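Local coordinates for protein Cif-like 1 (Burkholderia cenocepacia, PDB 7JQY) that probably hydrolyses epoxides as a Cif-like member of the alpha/beta hydrolase family, and assembles as an octamer, at residues R116-G121 with E139-A144; A99-D104 with V126-A131. The protein carries 1 engineered substitution. One frame throughout, in Å; residues are numbered along the deposited sequence.

Interaction 1. Residues R116-G121 with E139-A144; sequences RIHLVG and EIVKLA
Strands 117-121 and 142-144 run parallel, their axes 12° apart, and the register slips by one residue between them: Ile117 pairs with Ile140, but Leu119 pairs with Leu143. Val141 takes up the extra residue at a corner of the chain, where its N still binds Ile117 O (3.0 Å). Beyond the corner Leu119 bonds to the neighbouring strand through both its N and its O, the N to Lys142 O and the O to Ala144 N at 2.8 Å, the latter nearly straight (165° at the hydrogen); Gly121 N closes the series on Ala144 O. On one face Ile140 CD1 is the shared apolar tip, 3.7 Å from both Ile117 CG1 and Leu119 CD2; the bend of Ile140 at chi2 (-52°) brings this methyl across to its neighbours. Leu143 lies alongside Leu119, its CD1 resting on Leu119 CB, and helix 124-135 covers both through Ala129. On the other face Lys142 runs beside His118 and meets the imidazole edge in plane, CB to His118 ND1 3.7 Å; from the corner Val141 CG1 packs 3.8 Å from His118 CE1. The far nitrogen of the ring is bound by Glu49, and the lysine amino group reaches the carbonyl of Phe301 in helix 291-303. At the start of the two segments Arg116 crosses Glu139 at about a right angle, its NH1 3.7 Å from Glu139 CG; the carboxylate turns instead to Arg106, in a salt bridge, and to His110. Strand, helix 124-135 and strand form a beta-alpha-beta crossover in the central sheet of the alpha/beta hydrolase fold, with Gly121 leading into what is probably the nucleophile elbow, which carries an engineered serine here.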
loop_
_atom_site.group_PDB
_atom_site.type_symbol
_atom_site.label_atom_id
_atom_site.label_comp_id
_atom_site.label_asym_id
_atom_site.label_seq_id
_atom_site.Cartn_x
_atom_site.Cartn_y
_atom_site.Cartn_z
ATOM N N ARG B 116 30.122 26.030 -32.800
ATOM C CA ARG B 116 30.927 24.808 -33.051
ATOM C C ARG B 116 31.174 24.064 -31.724
ATOM O O ARG B 116 31.616 24.680 -30.754
ATOM C CB ARG B 116 32.256 25.163 -33.716
ATOM C CG ARG B 116 32.114 25.832 -35.074
ATOM C CD ARG B 116 31.429 24.914 -36.074
ATOM N NE ARG B 116 31.319 25.529 -37.394
ATOM C CZ ARG B 116 30.280 26.253 -37.797
ATOM N NH1 ARG B 116 29.254 26.456 -36.981
ATOM N NH2 ARG B 116 30.264 26.775 -39.015
ATOM N N ILE B 117 30.894 22.750 -31.666
ATOM C CA ILE B 117 30.963 21.989 -30.423
ATOM C C ILE B 117 31.599 20.641 -30.729
ATOM O O ILE B 117 31.528 20.146 -31.858
ATOM C CB ILE B 117 29.569 21.759 -29.798
ATOM C CG1 ILE B 117 28.720 20.940 -30.773
ATOM C CG2 ILE B 117 28.893 23.087 -29.445
ATOM C CD1 ILE B 117 27.422 20.447 -30.217
ATOM N N HIS B 118 32.265 20.073 -29.733
ATOM C CA HIS B 118 32.541 18.643 -29.715
ATOM C C HIS B 118 31.351 17.966 -29.049
ATOM O O HIS B 118 30.725 18.539 -28.150
ATOM C CB HIS B 118 33.824 18.337 -28.947
ATOM C CG HIS B 118 35.027 19.054 -29.476
ATOM N ND1 HIS B 118 35.801 18.559 -30.505
ATOM C CD2 HIS B 118 35.581 20.241 -29.130
ATOM C CE1 HIS B 118 36.787 19.402 -30.759
ATOM N NE2 HIS B 118 36.677 20.430 -29.937
ATOM N N LEU B 119 31.014 16.768 -29.514
ATOM C CA LEU B 119 29.754 16.138 -29.142
ATOM C C LEU B 119 29.998 14.694 -28.727
ATOM O O LEU B 119 30.568 13.912 -29.498
ATOM C CB LEU B 119 28.750 16.218 -30.296
ATOM C CG LEU B 119 27.286 15.914 -29.989
ATOM C CD1 LEU B 119 26.815 16.674 -28.755
ATOM C CD2 LEU B 119 26.415 16.222 -31.203
ATOM N N VAL B 120 29.542 14.341 -27.525
ATOM C CA VAL B 120 29.668 13.002 -26.960
ATOM C C VAL B 120 28.284 12.500 -26.566
ATOM O O VAL B 120 27.540 13.204 -25.872
ATOM C CB VAL B 120 30.592 12.994 -25.730
ATOM C CG1 VAL B 120 30.842 11.550 -25.264
ATOM C CG2 VAL B 120 31.887 13.734 -26.023
ATOM N N GLY B 121 27.944 11.291 -26.987
ATOM C CA GLY B 121 26.653 10.714 -26.661
ATOM C C GLY B 121 26.754 9.226 -26.404
ATOM O O GLY B 121 27.660 8.547 -26.899
ATOM N N GLU B 139 28.449 22.205 -38.006
ATOM C CA GLU B 139 28.455 22.655 -36.621
ATOM C C GLU B 139 29.049 21.644 -35.646
ATOM O O GLU B 139 29.275 21.995 -34.484
ATOM C CB GLU B 139 27.028 23.013 -36.183
ATOM C CG GLU B 139 26.420 24.127 -37.016
ATOM C CD GLU B 139 25.013 24.495 -36.593
ATOM O OE1 GLU B 139 24.661 24.266 -35.413
ATOM O OE2 GLU B 139 24.260 25.026 -37.445
ATOM N N ILE B 140 29.326 20.418 -36.076
ATOM C CA ILE B 140 29.916 19.395 -35.217
ATOM C C ILE B 140 31.373 19.235 -35.625
ATOM O O ILE B 140 31.672 18.702 -36.700
ATOM C CB ILE B 140 29.166 18.059 -35.318
ATOM C CG1 ILE B 140 27.706 18.214 -34.892
ATOM C CG2 ILE B 140 29.866 16.981 -34.499
ATOM C CD1 ILE B 140 27.523 18.879 -33.538
ATOM N N VAL B 141 32.284 19.690 -34.763
ATOM C CA VAL B 141 33.713 19.549 -35.034
ATOM C C VAL B 141 34.117 18.080 -34.998
ATOM O O VAL B 141 34.694 17.548 -35.952
ATOM C CB VAL B 141 34.530 20.381 -34.031
ATOM C CG1 VAL B 141 36.012 20.294 -34.339
ATOM C CG2 VAL B 141 34.069 21.811 -34.046
ATOM N N LYS B 142 33.818 17.406 -33.889
ATOM C CA LYS B 142 34.109 15.990 -33.712
ATOM C C LYS B 142 32.953 15.352 -32.956
ATOM O O LYS B 142 32.257 16.014 -32.177
ATOM C CB LYS B 142 35.427 15.764 -32.957
ATOM C CG LYS B 142 36.672 16.078 -33.767
ATOM C CD LYS B 142 37.917 16.032 -32.902
ATOM C CE LYS B 142 39.150 16.421 -33.697
ATOM N NZ LYS B 142 40.305 16.741 -32.811
ATOM N N LEU B 143 32.751 14.060 -33.195
ATOM C CA LEU B 143 31.636 13.315 -32.625
ATOM C C LEU B 143 32.153 12.004 -32.048
ATOM O O LEU B 143 32.891 11.277 -32.722
ATOM C CB LEU B 143 30.567 13.051 -33.692
ATOM C CG LEU B 143 29.424 12.114 -33.325
ATOM C CD1 LEU B 143 28.526 12.762 -32.280
ATOM C CD2 LEU B 143 28.636 11.720 -34.568
ATOM N N ALA B 144 31.799 11.723 -30.792
ATOM C CA ALA B 144 32.180 10.486 -30.113
ATOM C C ALA B 144 30.928 9.683 -29.794
ATOM O O ALA B 144 29.984 10.211 -29.194
ATOM C CB ALA B 144 32.974 10.762 -28.836
#

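Interaction 2. Residues A99-D104 with V126-A131; sequences ASMAGD and VMVAYA
Ala99 and Ala131, which touch across this contact, also share a polar partner: the side-chain NE2 of Gln135 is hydrogen-bonded to Ala131 O and, weakly, to Ala99 O, a weak link between helix 124-135 and helix 98-111. Between segments 99-104 and 126-131 themselves the contact is van der Waals packing of aliphatic side chains on each other and on the backbone. The helices cross steeply, at -78°, and their axes come within 7.8 Å, a close approach permitted by the small residues Ala99, Ala102 and Ala131. Ala131 CB lies 3.8 Å from Ala99 CA and 4.0 Å from Ala102 CB, filling the step between these two residues on successive turns. Ala102 CB in turn rests against the opposite backbone, 3.5 Å from Val128 O. Val128 supplies the bulk that the alanines lack. With CG1 anti to the backbone N (chi1 -173°), that methyl presses on the peptide joining Met101 and Ala102, only 3.4 Å from Ala102 N, which makes this the tightest point of the contact. Its other methyl, CG2, meets Met101, whose side chain crosses the valine at about a right angle; a bend at chi3 (56°) carries CE to 4.0 Å from Val128 CG2. All five touching residues are buried. Farther round helix 124-135, Val126 packs on Met145 of strand 140-146, while Tyr130 meets Phe238 of helix 231-241 edge-to-face; the helix is thus wedged between the central sheet, helix 98-111 and helix 231-241.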
loop_
_atom_site.group_PDB
_atom_site.type_symbol
_atom_site.label_atom_id
_atom_site.label_comp_id
_atom_site.label_asym_id
_atom_site.label_seq_id
_atom_site.Cartn_x
_atom_site.Cartn_y
_atom_site.Cartn_z
ATOM N N ALA B 99 15.540 13.150 -33.918
ATOM C CA ALA B 99 15.905 14.298 -34.749
ATOM C C ALA B 99 15.430 15.602 -34.115
ATOM O O ALA B 99 16.160 16.600 -34.099
ATOM C CB ALA B 99 15.333 14.144 -36.157
ATOM N N SER B 100 14.203 15.619 -33.604
ATOM C CA SER B 100 13.709 16.830 -32.960
ATOM C C SER B 100 14.443 17.104 -31.653
ATOM O O SER B 100 14.699 18.264 -31.317
ATOM C CB SER B 100 12.207 16.710 -32.711
ATOM O OG SER B 100 11.500 16.847 -33.928
ATOM N N MET B 101 14.803 16.054 -30.917
ATOM C CA MET B 101 15.561 16.247 -29.687
ATOM C C MET B 101 16.933 16.837 -29.968
ATOM O O MET B 101 17.467 17.585 -29.141
ATOM C CB MET B 101 15.691 14.919 -28.948
ATOM C CG MET B 101 14.379 14.434 -28.409
ATOM S SD MET B 101 14.534 12.905 -27.497
ATOM C CE MET B 101 15.763 13.346 -26.266
ATOM N N ALA B 102 17.524 16.507 -31.116
ATOM C CA ALA B 102 18.759 17.169 -31.512
ATOM C C ALA B 102 18.534 18.663 -31.698
ATOM O O ALA B 102 19.415 19.468 -31.381
ATOM C CB ALA B 102 19.324 16.535 -32.779
ATOM N N GLY B 103 17.360 19.048 -32.215
ATOM C CA GLY B 103 17.043 20.464 -32.360
ATOM C C GLY B 103 17.005 21.197 -31.031
ATOM O O GLY B 103 17.437 22.348 -30.934
ATOM N N ASP B 104 16.498 20.535 -29.988
ATOM C CA ASP B 104 16.549 21.112 -28.648
ATOM C C ASP B 104 17.988 21.374 -28.230
ATOM O O ASP B 104 18.319 22.452 -27.719
ATOM C CB ASP B 104 15.880 20.180 -27.641
ATOM C CG ASP B 104 14.421 19.946 -27.939
ATOM O OD1 ASP B 104 13.927 18.846 -27.600
ATOM O OD2 ASP B 104 13.765 20.862 -28.484
ATOM N N VAL B 126 23.344 9.092 -27.946
ATOM C CA VAL B 126 24.124 8.960 -29.165
ATOM C C VAL B 126 23.232 9.020 -30.399
ATOM O O VAL B 126 23.690 9.439 -31.469
ATOM C CB VAL B 126 24.985 7.681 -29.111
ATOM C CG1 VAL B 126 24.205 6.445 -29.571
ATOM C CG2 VAL B 126 26.244 7.884 -29.928
ATOM N N MET B 127 21.943 8.694 -30.265
ATOM C CA MET B 127 21.023 8.888 -31.379
ATOM C C MET B 127 20.756 10.370 -31.606
ATOM O O MET B 127 20.753 10.842 -32.751
ATOM C CB MET B 127 19.712 8.143 -31.120
ATOM C CG MET B 127 19.886 6.722 -30.592
ATOM S SD MET B 127 18.331 5.867 -30.224
ATOM C CE MET B 127 18.973 4.323 -29.593
ATOM N N VAL B 128 20.537 11.119 -30.525
ATOM C CA VAL B 128 20.427 12.569 -30.627
ATOM C C VAL B 128 21.713 13.166 -31.188
ATOM O O VAL B 128 21.685 14.015 -32.087
ATOM C CB VAL B 128 20.084 13.166 -29.250
ATOM C CG1 VAL B 128 19.783 14.658 -29.371
ATOM C CG2 VAL B 128 18.911 12.421 -28.628
ATOM N N ALA B 129 22.861 12.723 -30.676
ATOM C CA ALA B 129 24.128 13.275 -31.145
ATOM C C ALA B 129 24.339 12.997 -32.629
ATOM O O ALA B 129 24.825 13.862 -33.366
ATOM C CB ALA B 129 25.291 12.716 -30.324
ATOM N N TYR B 130 23.972 11.796 -33.090
ATOM C CA TYR B 130 24.102 11.498 -34.512
ATOM C C TYR B 130 23.163 12.364 -35.341
ATOM O O TYR B 130 23.567 12.929 -36.365
ATOM C CB TYR B 130 23.827 10.015 -34.781
ATOM C CG TYR B 130 23.675 9.729 -36.258
ATOM C CD1 TYR B 130 24.773 9.775 -37.109
ATOM C CD2 TYR B 130 22.430 9.445 -36.809
ATOM C CE1 TYR B 130 24.639 9.526 -38.468
ATOM C CE2 TYR B 130 22.285 9.203 -38.159
ATOM C CZ TYR B 130 23.392 9.245 -38.984
ATOM O OH TYR B 130 23.248 9.005 -40.330
ATOM N N ALA B 131 21.905 12.487 -34.905
ATOM C CA ALA B 131 20.944 13.329 -35.614
ATOM C C ALA B 131 21.382 14.784 -35.625
ATOM O O ALA B 131 21.093 15.509 -36.581
ATOM C CB ALA B 131 19.557 13.195 -34.987
#

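In the fold
The four segments alternate along the chain: 99-104, 116-121, 126-131, 139-144. Interaction 1 joins neighbouring parallel strands of the central sheet, and interaction 2 joins the helix that precedes strand 117-122 to the helix that follows it. Their centres lie 12 Å apart, and the two touch directly through helix 124-135, on which side chains of both strands pack and whose Val126 approaches Gly121 O. Strand 117-122 and helix 124-135 flank the probable nucleophile elbow, so interaction 1 lies on the strand before it and interaction 2 on the helix after it. Together they join adjacent sheet and helix layers of the largely buried alpha/beta hydrolase core.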